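PDB 2W46: esterase D from Cellvibrio japonicus, which probably degrades plant cell walls by cleaving feruloyl esters of arabinoxylan and pectin, represented here by its family 35 carbohydrate-binding module. Local coordinates for residues D20-N25 / F35-N40. Numbering follows the deposited sequence.
Sequences DGTIDN and FANTNN. With NA (sodium ion), chain D.
Strands 21-24 and 35-38 run antiparallel at 151°, their axes approaching to 4.6 Å. Thr22 with Asn37 and Asp24 with Phe35 form the hydrogen-bonded pairs, and the Asn37 N to Thr22 O bond, 2.8 Å, is almost straight. Beyond them Asn39 N donates to Asp20 O. Gly21, facing Thr38 in a non-hydrogen-bonded pair, has no side chain and brings its CA within 3.4 Å of Asn37 O, a CA-H...O contact.

Side chains of Thr22, Asp24, Phe35 and Asn37 share one face of the ribbon. A chi1 of 177° sets Asn37 CG trans to its backbone N and carries the amide across Asp24, where ND2 bonds to Asp24 OD2 at 2.8 Å; the N-H points straight at the oxygen within the amide plane, yet meets it from above the carboxylate plane. The other carboxylate oxygen, Asp24 OD1, accepts Thr22 OG1 at 2.7 Å, so each oxygen has a donor. Held this way, the Asn37 amide turns OD1 to the sodium ion at 2.2 Å. Thr38 O, 2.5 Å from the ion, and four waters complete six ligands. Asp24 O lies over one face of the Phe35 ring, offset toward the rim, and Asp24 CB is 3.5 Å from Phe35 CE1; the ring also meets Trp99. On the opposite face Ile23 CD1 rests against Ala36 CB.

This is a two-stranded beta hairpin within the beta-sandwich of the module. In structures of this protein Asn37, Thr38 and Asn40 bind calcium and Asn37 binds alpha-D-glucuronate; the bond to Asp24 is consistent with a second-shell role in orienting the Asn37 amide.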
ATOM      1  N   ASP A  20      -4.461  -9.760   2.885  1.00  3.84           N
ATOM      2  CA  ASP A  20      -5.148 -10.970   2.446  1.00  4.29           C
ATOM      3  C   ASP A  20      -4.101 -11.743   1.657  1.00  3.77           C
ATOM      4  O   ASP A  20      -3.896 -11.504   0.463  1.00  4.92           O
ATOM      5  CB  ASP A  20      -6.340 -10.616   1.570  1.00  3.68           C
ATOM      6  CG  ASP A  20      -7.382  -9.804   2.315  1.00  4.43           C
ATOM      7  OD1 ASP A  20      -7.742 -10.154   3.475  1.00  5.62           O
ATOM      8  OD2 ASP A  20      -7.847  -8.819   1.717  1.00  4.96           O
ATOM      9  N   GLY A  21      -3.408 -12.625   2.367  1.00  4.22           N
ATOM     10  CA  GLY A  21      -2.214 -13.337   1.849  1.00  3.41           C
ATOM     11  C   GLY A  21      -1.212 -13.486   2.989  1.00  3.93           C
ATOM     12  O   GLY A  21      -1.588 -13.803   4.115  1.00  4.10           O
ATOM     13  N   THR A  22       0.065 -13.222   2.705  1.00  4.57           N
ATOM     14  CA  THR A  22       1.124 -13.408   3.700  1.00  4.69           C
ATOM     15  C   THR A  22       2.124 -12.272   3.661  1.00  4.95           C
ATOM     16  O   THR A  22       2.137 -11.473   2.707  1.00  4.70           O
ATOM     17  CB  THR A  22       1.917 -14.711   3.492  1.00  4.83           C
ATOM     18  OG1 THR A  22       2.379 -14.768   2.132  1.00  5.60           O
ATOM     19  CG2 THR A  22       1.058 -15.930   3.845  1.00  3.80           C
ATOM     20  N   ILE A  23       2.931 -12.192   4.725  1.00  4.80           N
ATOM     21  CA  ILE A  23       4.105 -11.336   4.758  1.00  5.21           C
ATOM     22  C   ILE A  23       5.312 -12.245   4.494  1.00  5.83           C
ATOM     23  O   ILE A  23       5.552 -13.187   5.248  1.00  4.73           O
ATOM     24  CB  ILE A  23       4.277 -10.611   6.099  1.00  5.33           C
ATOM     25  CG1 ILE A  23       3.055  -9.750   6.424  1.00  8.27           C
ATOM     26  CG2 ILE A  23       5.600  -9.743   6.134  1.00  4.06           C
ATOM     27  CD1 ILE A  23       2.788  -8.664   5.402  1.00  8.56           C
ATOM     28  N   ASP A  24       6.046 -11.948   3.425  1.00  5.36           N
ATOM     29  CA  ASP A  24       7.109 -12.816   2.902  1.00  5.28           C
ATOM     30  C   ASP A  24       8.414 -12.028   2.880  1.00  5.22           C
ATOM     31  O   ASP A  24       8.434 -10.803   3.091  1.00  3.82           O
ATOM     32  CB  ASP A  24       6.817 -13.277   1.471  1.00  5.16           C
ATOM     33  CG  ASP A  24       5.666 -14.261   1.384  1.00  8.59           C
ATOM     34  OD1 ASP A  24       5.056 -14.538   2.419  1.00 10.57           O
ATOM     35  OD2 ASP A  24       5.385 -14.741   0.255  1.00 10.60           O
ATOM     36  N   ASN A  25       9.511 -12.752   2.698  1.00  5.53           N
ATOM     37  CA  ASN A  25      10.837 -12.118   2.717  1.00  5.85           C
ATOM     38  C   ASN A  25      11.819 -12.834   1.794  1.00  5.91           C
ATOM     39  O   ASN A  25      13.045 -12.721   1.973  1.00  5.16           O
ATOM     40  CB  ASN A  25      11.379 -12.024   4.162  1.00  5.06           C
ATOM     41  CG  ASN A  25      11.617 -13.395   4.819  1.00  4.89           C
ATOM     42  OD1 ASN A  25      12.034 -13.454   5.983  1.00 10.20           O
ATOM     43  ND2 ASN A  25      11.374 -14.486   4.081  1.00  3.49           N
ATOM     44  N   PHE A  35       7.598  -7.996   2.925  1.00  5.72           N
ATOM     45  CA  PHE A  35       6.685  -7.333   1.991  1.00  6.55           C
ATOM     46  C   PHE A  35       5.383  -8.116   2.041  1.00  5.96           C
ATOM     47  O   PHE A  35       5.370  -9.318   2.402  1.00  7.90           O
ATOM     48  CB  PHE A  35       7.269  -7.312   0.555  1.00  5.43           C
ATOM     49  CG  PHE A  35       7.788  -8.669   0.059  1.00  5.61           C
ATOM     50  CD1 PHE A  35       6.927  -9.627  -0.519  1.00  3.33           C
ATOM     51  CD2 PHE A  35       9.146  -8.977   0.149  1.00  3.38           C
ATOM     52  CE1 PHE A  35       7.451 -10.886  -0.989  1.00  3.35           C
ATOM     53  CE2 PHE A  35       9.641 -10.182  -0.305  1.00  3.12           C
ATOM     54  CZ  PHE A  35       8.797 -11.141  -0.861  1.00  3.65           C
ATOM     55  N   ALA A  36       4.291  -7.472   1.667  1.00  5.28           N
ATOM     56  CA  ALA A  36       3.003  -8.168   1.584  1.00  5.69           C
ATOM     57  C   ALA A  36       2.863  -8.839   0.226  1.00  6.01           C
ATOM     58  O   ALA A  36       3.082  -8.209  -0.814  1.00  6.06           O
ATOM     59  CB  ALA A  36       1.871  -7.177   1.809  1.00  5.11           C
ATOM     60  N   ASN A  37       2.479 -10.117   0.266  1.00  5.11           N
ATOM     61  CA  ASN A  37       2.240 -10.957  -0.899  1.00  5.25           C
ATOM     62  C   ASN A  37       0.766 -11.363  -0.857  1.00  4.71           C
ATOM     63  O   ASN A  37       0.395 -12.226  -0.088  1.00  5.48           O
ATOM     64  CB  ASN A  37       3.143 -12.202  -0.810  1.00  4.85           C
ATOM     65  CG  ASN A  37       2.918 -13.187  -1.939  1.00  6.51           C
ATOM     66  OD1 ASN A  37       2.126 -12.936  -2.841  1.00  4.34           O
ATOM     67  ND2 ASN A  37       3.619 -14.317  -1.902  1.00  8.78           N
ATOM     68  N   THR A  38      -0.084 -10.728  -1.653  1.00  5.28           N
ATOM     69  CA  THR A  38      -1.510 -11.032  -1.634  1.00  4.28           C
ATOM     70  C   THR A  38      -1.845 -12.408  -2.206  1.00  5.78           C
ATOM     71  O   THR A  38      -1.114 -12.935  -3.067  1.00  4.30           O
ATOM     72  CB  THR A  38      -2.340  -9.979  -2.415  1.00  4.60           C
ATOM     73  OG1 THR A  38      -1.840  -9.875  -3.740  1.00  5.02           O
ATOM     74  CG2 THR A  38      -2.260  -8.598  -1.747  1.00  3.01           C
ATOM     75  N   ASN A  39      -2.967 -12.982  -1.745  1.00  5.74           N
ATOM     76  CA  ASN A  39      -3.635 -14.041  -2.512  1.00  5.87           C
ATOM     77  C   ASN A  39      -3.771 -13.618  -3.986  1.00  6.58           C
ATOM     78  O   ASN A  39      -3.921 -12.436  -4.282  1.00  6.42           O
ATOM     79  CB  ASN A  39      -5.058 -14.306  -1.952  1.00  4.31           C
ATOM     80  CG  ASN A  39      -5.036 -14.782  -0.510  1.00  5.57           C
ATOM     81  OD1 ASN A  39      -4.107 -15.460  -0.089  1.00  3.41           O
ATOM     82  ND2 ASN A  39      -6.058 -14.431   0.243  1.00  4.00           N
ATOM     83  N   ASN A  40      -3.777 -14.594  -4.890  1.00  6.31           N
ATOM     84  CA  ASN A  40      -4.097 -14.341  -6.287  1.00  8.79           C
ATOM     85  C   ASN A  40      -5.586 -14.325  -6.520  1.00  8.20           C
ATOM     86  O   ASN A  40      -6.139 -15.284  -7.009  1.00  7.38           O
ATOM     87  CB  ASN A  40      -3.408 -15.386  -7.183  1.00 10.10           C
ATOM     88  CG  ASN A  40      -1.968 -15.573  -6.808  1.00 14.23           C
ATOM     89  OD1 ASN A  40      -1.506 -16.694  -6.573  1.00 24.53           O
ATOM     90  ND2 ASN A  40      -1.248 -14.481  -6.725  1.00 13.07           N
TER
HETATM   91 NA    NA D1149       0.826 -12.516  -4.614  1.00  6.58          NA
HETATM   92  O   HOH W   1       0.255 -15.021  -0.503  1.00 25.90           O
HETATM   93  O   HOH W   2       1.540 -10.119  -4.149  1.00  5.63           O
HETATM   94  O   HOH W   3      -0.871 -11.593  -5.931  1.00  9.28           O
HETATM   95  O   HOH W   4       1.007 -14.532  -5.617  1.00 22.40           O
HETATM   96  O   HOH W   5       3.020 -12.127  -5.877  1.00 11.90           O